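Local coordinates for uncharacterized protein ycf41 (Synechococcus elongatus PCC 6301, PDB 3KOJ), which probably binds single-stranded DNA through an OB-fold domain of the single-strand binding protein family, although its precise cellular role is uncharacterised, at residues Q25-Q30 / T34-M39; V40-G45 / D50-L55. The protein carries 1 engineered substitution. All coordinates share one frame; numbering follows the deposited sequence.

Interaction 1: Q25-Q30 / T34-M39; sequences QLRYAQ and TPVAEM. Engineered in segment 25-30: A29 (natural residue Thr).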
loop_
_atom_site.group_PDB
_atom_site.type_symbol
_atom_site.label_atom_id
_atom_site.label_comp_id
_atom_site.label_asym_id
_atom_site.label_seq_id
_atom_site.Cartn_x
_atom_site.Cartn_y
_atom_site.Cartn_z
ATOM N N GLN B 25 22.944 12.250 -2.050
ATOM C CA GLN B 25 23.697 13.362 -2.621
ATOM C C GLN B 25 22.649 14.402 -2.981
ATOM O O GLN B 25 21.630 14.072 -3.594
ATOM C CB GLN B 25 24.446 12.922 -3.882
ATOM C CG GLN B 25 25.446 11.800 -3.660
ATOM C CD GLN B 25 26.507 12.158 -2.639
ATOM O OE1 GLN B 25 26.580 11.562 -1.562
ATOM N NE2 GLN B 25 27.338 13.139 -2.972
ATOM N N LEU B 26 22.892 15.653 -2.606
ATOM C CA LEU B 26 21.935 16.714 -2.879
ATOM C C LEU B 26 22.382 17.711 -3.940
ATOM O O LEU B 26 23.563 18.031 -4.059
ATOM C CB LEU B 26 21.612 17.465 -1.582
ATOM C CG LEU B 26 20.138 17.517 -1.171
ATOM C CD1 LEU B 26 20.011 18.122 0.212
ATOM C CD2 LEU B 26 19.348 18.326 -2.185
ATOM N N ARG B 27 21.418 18.191 -4.718
ATOM C CA ARG B 27 21.679 19.184 -5.752
ATOM C C ARG B 27 20.408 20.008 -5.881
ATOM O O ARG B 27 19.370 19.647 -5.323
ATOM C CB ARG B 27 21.987 18.513 -7.097
ATOM C CG ARG B 27 20.780 17.853 -7.755
ATOM C CD ARG B 27 21.158 17.037 -8.984
ATOM N NE ARG B 27 20.040 16.232 -9.475
ATOM C CZ ARG B 27 19.006 16.709 -10.164
ATOM N NH1 ARG B 27 18.935 18.000 -10.458
ATOM N NH2 ARG B 27 18.035 15.891 -10.552
ATOM N N TYR B 28 20.494 21.128 -6.587
ATOM C CA TYR B 28 19.313 21.946 -6.813
ATOM C C TYR B 28 18.884 21.710 -8.253
ATOM O O TYR B 28 19.723 21.641 -9.152
ATOM C CB TYR B 28 19.604 23.432 -6.569
ATOM C CG TYR B 28 19.383 23.845 -5.133
ATOM C CD1 TYR B 28 20.422 23.811 -4.206
ATOM C CD2 TYR B 28 18.116 24.220 -4.687
ATOM C CE1 TYR B 28 20.203 24.137 -2.867
ATOM C CE2 TYR B 28 17.885 24.546 -3.354
ATOM C CZ TYR B 28 18.932 24.501 -2.449
ATOM O OH TYR B 28 18.703 24.811 -1.128
ATOM N N ALA B 29 17.580 21.563 -8.467
ATOM C CA ALA B 29 17.046 21.322 -9.804
ATOM C C ALA B 29 17.288 22.511 -10.735
ATOM O O ALA B 29 17.936 23.486 -10.352
ATOM C CB ALA B 29 15.556 21.016 -9.719
ATOM N N GLN B 30 16.759 22.424 -11.954
ATOM C CA GLN B 30 16.926 23.481 -12.954
ATOM C C GLN B 30 16.546 24.868 -12.447
ATOM O O GLN B 30 17.182 25.860 -12.799
ATOM C CB GLN B 30 16.092 23.175 -14.204
ATOM C CG GLN B 30 14.582 23.259 -13.992
ATOM C CD GLN B 30 13.805 23.250 -15.299
ATOM O OE1 GLN B 30 14.107 22.475 -16.207
ATOM N NE2 GLN B 30 12.791 24.105 -15.395
ATOM N N THR B 34 14.651 24.243 -6.062
ATOM C CA THR B 34 14.110 23.000 -5.523
ATOM C C THR B 34 15.204 21.968 -5.268
ATOM O O THR B 34 15.860 21.494 -6.197
ATOM C CB THR B 34 13.065 22.375 -6.467
ATOM O OG1 THR B 34 12.000 23.308 -6.693
ATOM C CG2 THR B 34 12.488 21.111 -5.846
ATOM N N PRO B 35 15.409 21.603 -3.995
ATOM C CA PRO B 35 16.428 20.621 -3.621
ATOM C C PRO B 35 16.033 19.236 -4.114
ATOM O O PRO B 35 14.857 18.883 -4.101
ATOM C CB PRO B 35 16.424 20.671 -2.091
ATOM C CG PRO B 35 15.756 21.980 -1.757
ATOM C CD PRO B 35 14.696 22.088 -2.804
ATOM N N VAL B 36 17.009 18.458 -4.557
ATOM C CA VAL B 36 16.729 17.099 -4.996
ATOM C C VAL B 36 17.833 16.193 -4.473
ATOM O O VAL B 36 19.023 16.448 -4.671
ATOM C CB VAL B 36 16.592 16.997 -6.538
ATOM C CG1 VAL B 36 17.760 17.652 -7.210
ATOM C CG2 VAL B 36 16.471 15.535 -6.958
ATOM N N ALA B 37 17.422 15.151 -3.762
ATOM C CA ALA B 37 18.359 14.211 -3.171
ATOM C C ALA B 37 18.195 12.841 -3.797
ATOM O O ALA B 37 17.072 12.389 -4.030
ATOM C CB ALA B 37 18.117 14.123 -1.672
ATOM N N GLU B 38 19.309 12.180 -4.081
ATOM C CA GLU B 38 19.223 10.844 -4.643
ATOM C C GLU B 38 20.158 9.910 -3.894
ATOM O O GLU B 38 21.254 10.297 -3.477
ATOM C CB GLU B 38 19.527 10.855 -6.149
ATOM C CG GLU B 38 20.957 10.603 -6.563
ATOM C CD GLU B 38 21.078 10.454 -8.074
ATOM O OE1 GLU B 38 20.611 11.363 -8.797
ATOM O OE2 GLU B 38 21.633 9.434 -8.540
HETATM N N MSE B 39 19.700 8.683 -3.693
HETATM C CA MSE B 39 20.489 7.685 -2.992
HETATM C C MSE B 39 20.113 6.335 -3.561
HETATM O O MSE B 39 19.294 6.249 -4.469
HETATM C CB MSE B 39 20.193 7.737 -1.482
HETATM C CG MSE B 39 18.756 7.423 -1.093
HETATM SE SE MSE B 39 18.462 7.572 0.839
HETATM C CE MSE B 39 16.819 6.543 0.963
HETATM O O HOH W 1 18.874 13.389 -8.723
#
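Strands 25-28 and 35-39 run antiparallel at 153°, their axes approaching to 4.6 Å, and backbone bonds join Q25 with E38 and R27 with V36 in both directions. Past the strand end, A29 N donates to T34 O over 2.8 Å in a nearly straight bond (172° at the hydrogen), which extends the pairing toward the turn; A29 is an engineered residue, threonine in the natural sequence. On one face R27 reaches across V36. With CG between its backbone N and carbonyl carbon (chi1 71°) and the chain extended from there to NE, the guanidinium lies flat over the methyl CG1 of V36, which sits 3.3 Å from its plane, beneath the centre. R27 CG to V36 CG1, at 3.1 Å, is unusually short and may reflect strain or model error. Water 1 accepts from R27 NE and donates to E38 OE1 at 2.7 Å, linking two opposite charges that do not touch directly. On the opposite face the contacts between the segments are apolar: L26 CD2 meets P35 CB at 3.7 Å, L26 CG packs on A37 CB, and Y28 places CE2 at 3.7 Å from P35 CG, the ring meeting the proline obliquely. Helix 62-70 lies against this face, Q68 touching L26, Q65 touching P35 and A64 touching A37, whereas strand 53-60 bonds to the other edge of 35-39 and brings V58 and W60 against V36.

Interaction 2: V40-G45 / D50-L55; sequences VVQFPG and DAPARL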
loop_
_atom_site.group_PDB
_atom_site.type_symbol
_atom_site.label_atom_id
_atom_site.label_comp_id
_atom_site.label_asym_id
_atom_site.label_seq_id
_atom_site.Cartn_x
_atom_site.Cartn_y
_atom_site.Cartn_z
ATOM N N VAL B 40 20.723 5.280 -3.040
ATOM C CA VAL B 40 20.409 3.939 -3.506
ATOM C C VAL B 40 20.105 3.076 -2.296
ATOM O O VAL B 40 20.761 3.195 -1.265
ATOM C CB VAL B 40 21.590 3.314 -4.287
ATOM C CG1 VAL B 40 21.236 1.893 -4.721
ATOM C CG2 VAL B 40 21.920 4.174 -5.508
ATOM N N VAL B 41 19.098 2.219 -2.417
ATOM C CA VAL B 41 18.747 1.331 -1.322
ATOM C C VAL B 41 18.743 -0.104 -1.820
ATOM O O VAL B 41 18.683 -0.358 -3.025
ATOM C CB VAL B 41 17.355 1.655 -0.726
ATOM C CG1 VAL B 41 17.328 3.093 -0.233
ATOM C CG2 VAL B 41 16.252 1.402 -1.767
ATOM N N GLN B 42 18.825 -1.039 -0.881
ATOM C CA GLN B 42 18.807 -2.453 -1.214
ATOM C C GLN B 42 17.738 -3.150 -0.382
ATOM O O GLN B 42 17.570 -2.863 0.805
ATOM C CB GLN B 42 20.173 -3.088 -0.931
ATOM C CG GLN B 42 20.223 -4.583 -1.228
ATOM C CD GLN B 42 21.594 -5.184 -0.969
ATOM O OE1 GLN B 42 22.553 -4.917 -1.698
ATOM N NE2 GLN B 42 21.693 -5.994 0.080
ATOM N N PHE B 43 16.996 -4.047 -1.017
ATOM C CA PHE B 43 15.962 -4.789 -0.310
ATOM C C PHE B 43 15.978 -6.236 -0.776
ATOM O O PHE B 43 16.421 -6.535 -1.889
ATOM C CB PHE B 43 14.582 -4.135 -0.491
ATOM C CG PHE B 43 14.210 -3.834 -1.915
ATOM C CD1 PHE B 43 13.368 -4.683 -2.622
ATOM C CD2 PHE B 43 14.654 -2.668 -2.531
ATOM C CE1 PHE B 43 12.962 -4.371 -3.915
ATOM C CE2 PHE B 43 14.255 -2.346 -3.825
ATOM C CZ PHE B 43 13.409 -3.198 -4.519
ATOM N N PRO B 44 15.504 -7.154 0.076
ATOM C CA PRO B 44 15.467 -8.588 -0.215
ATOM C C PRO B 44 14.745 -9.007 -1.479
ATOM O O PRO B 44 13.726 -8.417 -1.856
ATOM C CB PRO B 44 14.801 -9.179 1.031
ATOM C CG PRO B 44 15.095 -8.174 2.105
ATOM C CD PRO B 44 14.868 -6.880 1.376
ATOM N N GLY B 45 15.290 -10.034 -2.125
ATOM C CA GLY B 45 14.668 -10.562 -3.318
ATOM C C GLY B 45 13.451 -11.274 -2.772
ATOM O O GLY B 45 13.241 -11.321 -1.559
ATOM N N ASP B 50 16.731 -15.396 -5.337
ATOM C CA ASP B 50 16.674 -13.998 -5.762
ATOM C C ASP B 50 17.762 -13.225 -5.053
ATOM O O ASP B 50 17.916 -13.333 -3.840
ATOM C CB ASP B 50 15.329 -13.386 -5.402
ATOM C CG ASP B 50 14.935 -12.236 -6.320
ATOM O OD1 ASP B 50 15.802 -11.724 -7.070
ATOM O OD2 ASP B 50 13.742 -11.842 -6.296
ATOM N N ALA B 51 18.539 -12.468 -5.816
ATOM C CA ALA B 51 19.603 -11.662 -5.237
ATOM C C ALA B 51 18.826 -10.467 -4.702
ATOM O O ALA B 51 17.693 -10.222 -5.124
ATOM C CB ALA B 51 20.585 -11.217 -6.322
ATOM N N PRO B 52 19.382 -9.752 -3.722
ATOM C CA PRO B 52 18.642 -8.595 -3.219
ATOM C C PRO B 52 18.542 -7.616 -4.384
ATOM O O PRO B 52 19.309 -7.708 -5.341
ATOM C CB PRO B 52 19.549 -8.076 -2.115
ATOM C CG PRO B 52 20.151 -9.347 -1.569
ATOM C CD PRO B 52 20.505 -10.098 -2.835
ATOM N N ALA B 53 17.604 -6.684 -4.321
ATOM C CA ALA B 53 17.475 -5.723 -5.402
ATOM C C ALA B 53 18.018 -4.376 -4.958
ATOM O O ALA B 53 17.995 -4.050 -3.772
ATOM C CB ALA B 53 16.012 -5.589 -5.818
ATOM N N ARG B 54 18.540 -3.606 -5.904
ATOM C CA ARG B 54 19.033 -2.277 -5.584
ATOM C C ARG B 54 18.220 -1.302 -6.405
ATOM O O ARG B 54 17.963 -1.523 -7.589
ATOM C CB ARG B 54 20.526 -2.152 -5.862
ATOM C CG ARG B 54 21.330 -2.925 -4.849
ATOM C CD ARG B 54 22.792 -2.535 -4.835
ATOM N NE ARG B 54 23.408 -3.042 -3.617
ATOM C CZ ARG B 54 24.510 -2.553 -3.063
ATOM N NH1 ARG B 54 25.146 -1.530 -3.621
ATOM N NH2 ARG B 54 24.961 -3.080 -1.934
ATOM N N LEU B 55 17.810 -0.219 -5.762
ATOM C CA LEU B 55 16.947 0.745 -6.410
ATOM C C LEU B 55 17.340 2.192 -6.168
ATOM O O LEU B 55 17.650 2.587 -5.043
ATOM C CB LEU B 55 15.522 0.501 -5.915
ATOM C CG LEU B 55 14.365 1.392 -6.352
ATOM C CD1 LEU B 55 14.138 1.256 -7.855
ATOM C CD2 LEU B 55 13.118 0.982 -5.573
HETATM O O HOH W 2 17.073 -11.755 -1.252
#
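V40 lays CG1 3.7 Å from L55 O, and V41 then exchanges two backbone hydrogen bonds with L55. Q42, on the opposite face of the sheet from V41, reaches over to R54 with CG anti to its own nitrogen (chi1 179°) and the chain extended. Its OE1 accepts twice, from R54 NE at 2.8 Å and from R54 NH2 at 3.0 Å. The NE bond lies in the amide carbonyl plane on a lone pair, whereas NH2 stands 37° out of that plane. R54 holds OE1 side-on, the oxygen lying in the guanidinium plane, which is turned 47° against the amide. The aliphatic part of Q42 runs beside P52, CG to CB 3.7 Å. A leucine in place of Q42 would probably keep some packing on P52 but deprive R54 NE and NH2 of their shared acceptor, leaving the guanidinium freer to turn. This is a beta hairpin of the OB fold, its strands antiparallel. F43 pairs with A53 by two backbone bonds, and its ring receives A53 CB over one face in a CH-pi contact, 4.0 Å from the centroid, while L55 CB meets the ring edge in plane, 3.8 Å from CE2; F43 also packs on N12 of the second subunit. At G45, water 2 links the backbone N to D50 O; the less well ordered D50 bonds L46 N through OD2, which forms a salt bridge with R84 of the second subunit.

Interaction 1 and interaction 2 follow one another along the chain, the first closing before the second opens, and their centres lie about 23 Å apart on opposite sides of the chain's centre. Both use strand 35-43, which is bonded to both its neighbours: interaction 1 samples its pairing with strand 12-28 at one end, interaction 2 its pairing with strand 53-60 at the other. That shared strand therefore stands between its two partners in one curled sheet, as expected of the OB fold in single-strand binding proteins. Their surroundings differ: interaction 1 is touched by no other chain of the four-chain assembly, whereas interaction 2 packs against a second subunit, so one hairpin also contributes to the oligomer.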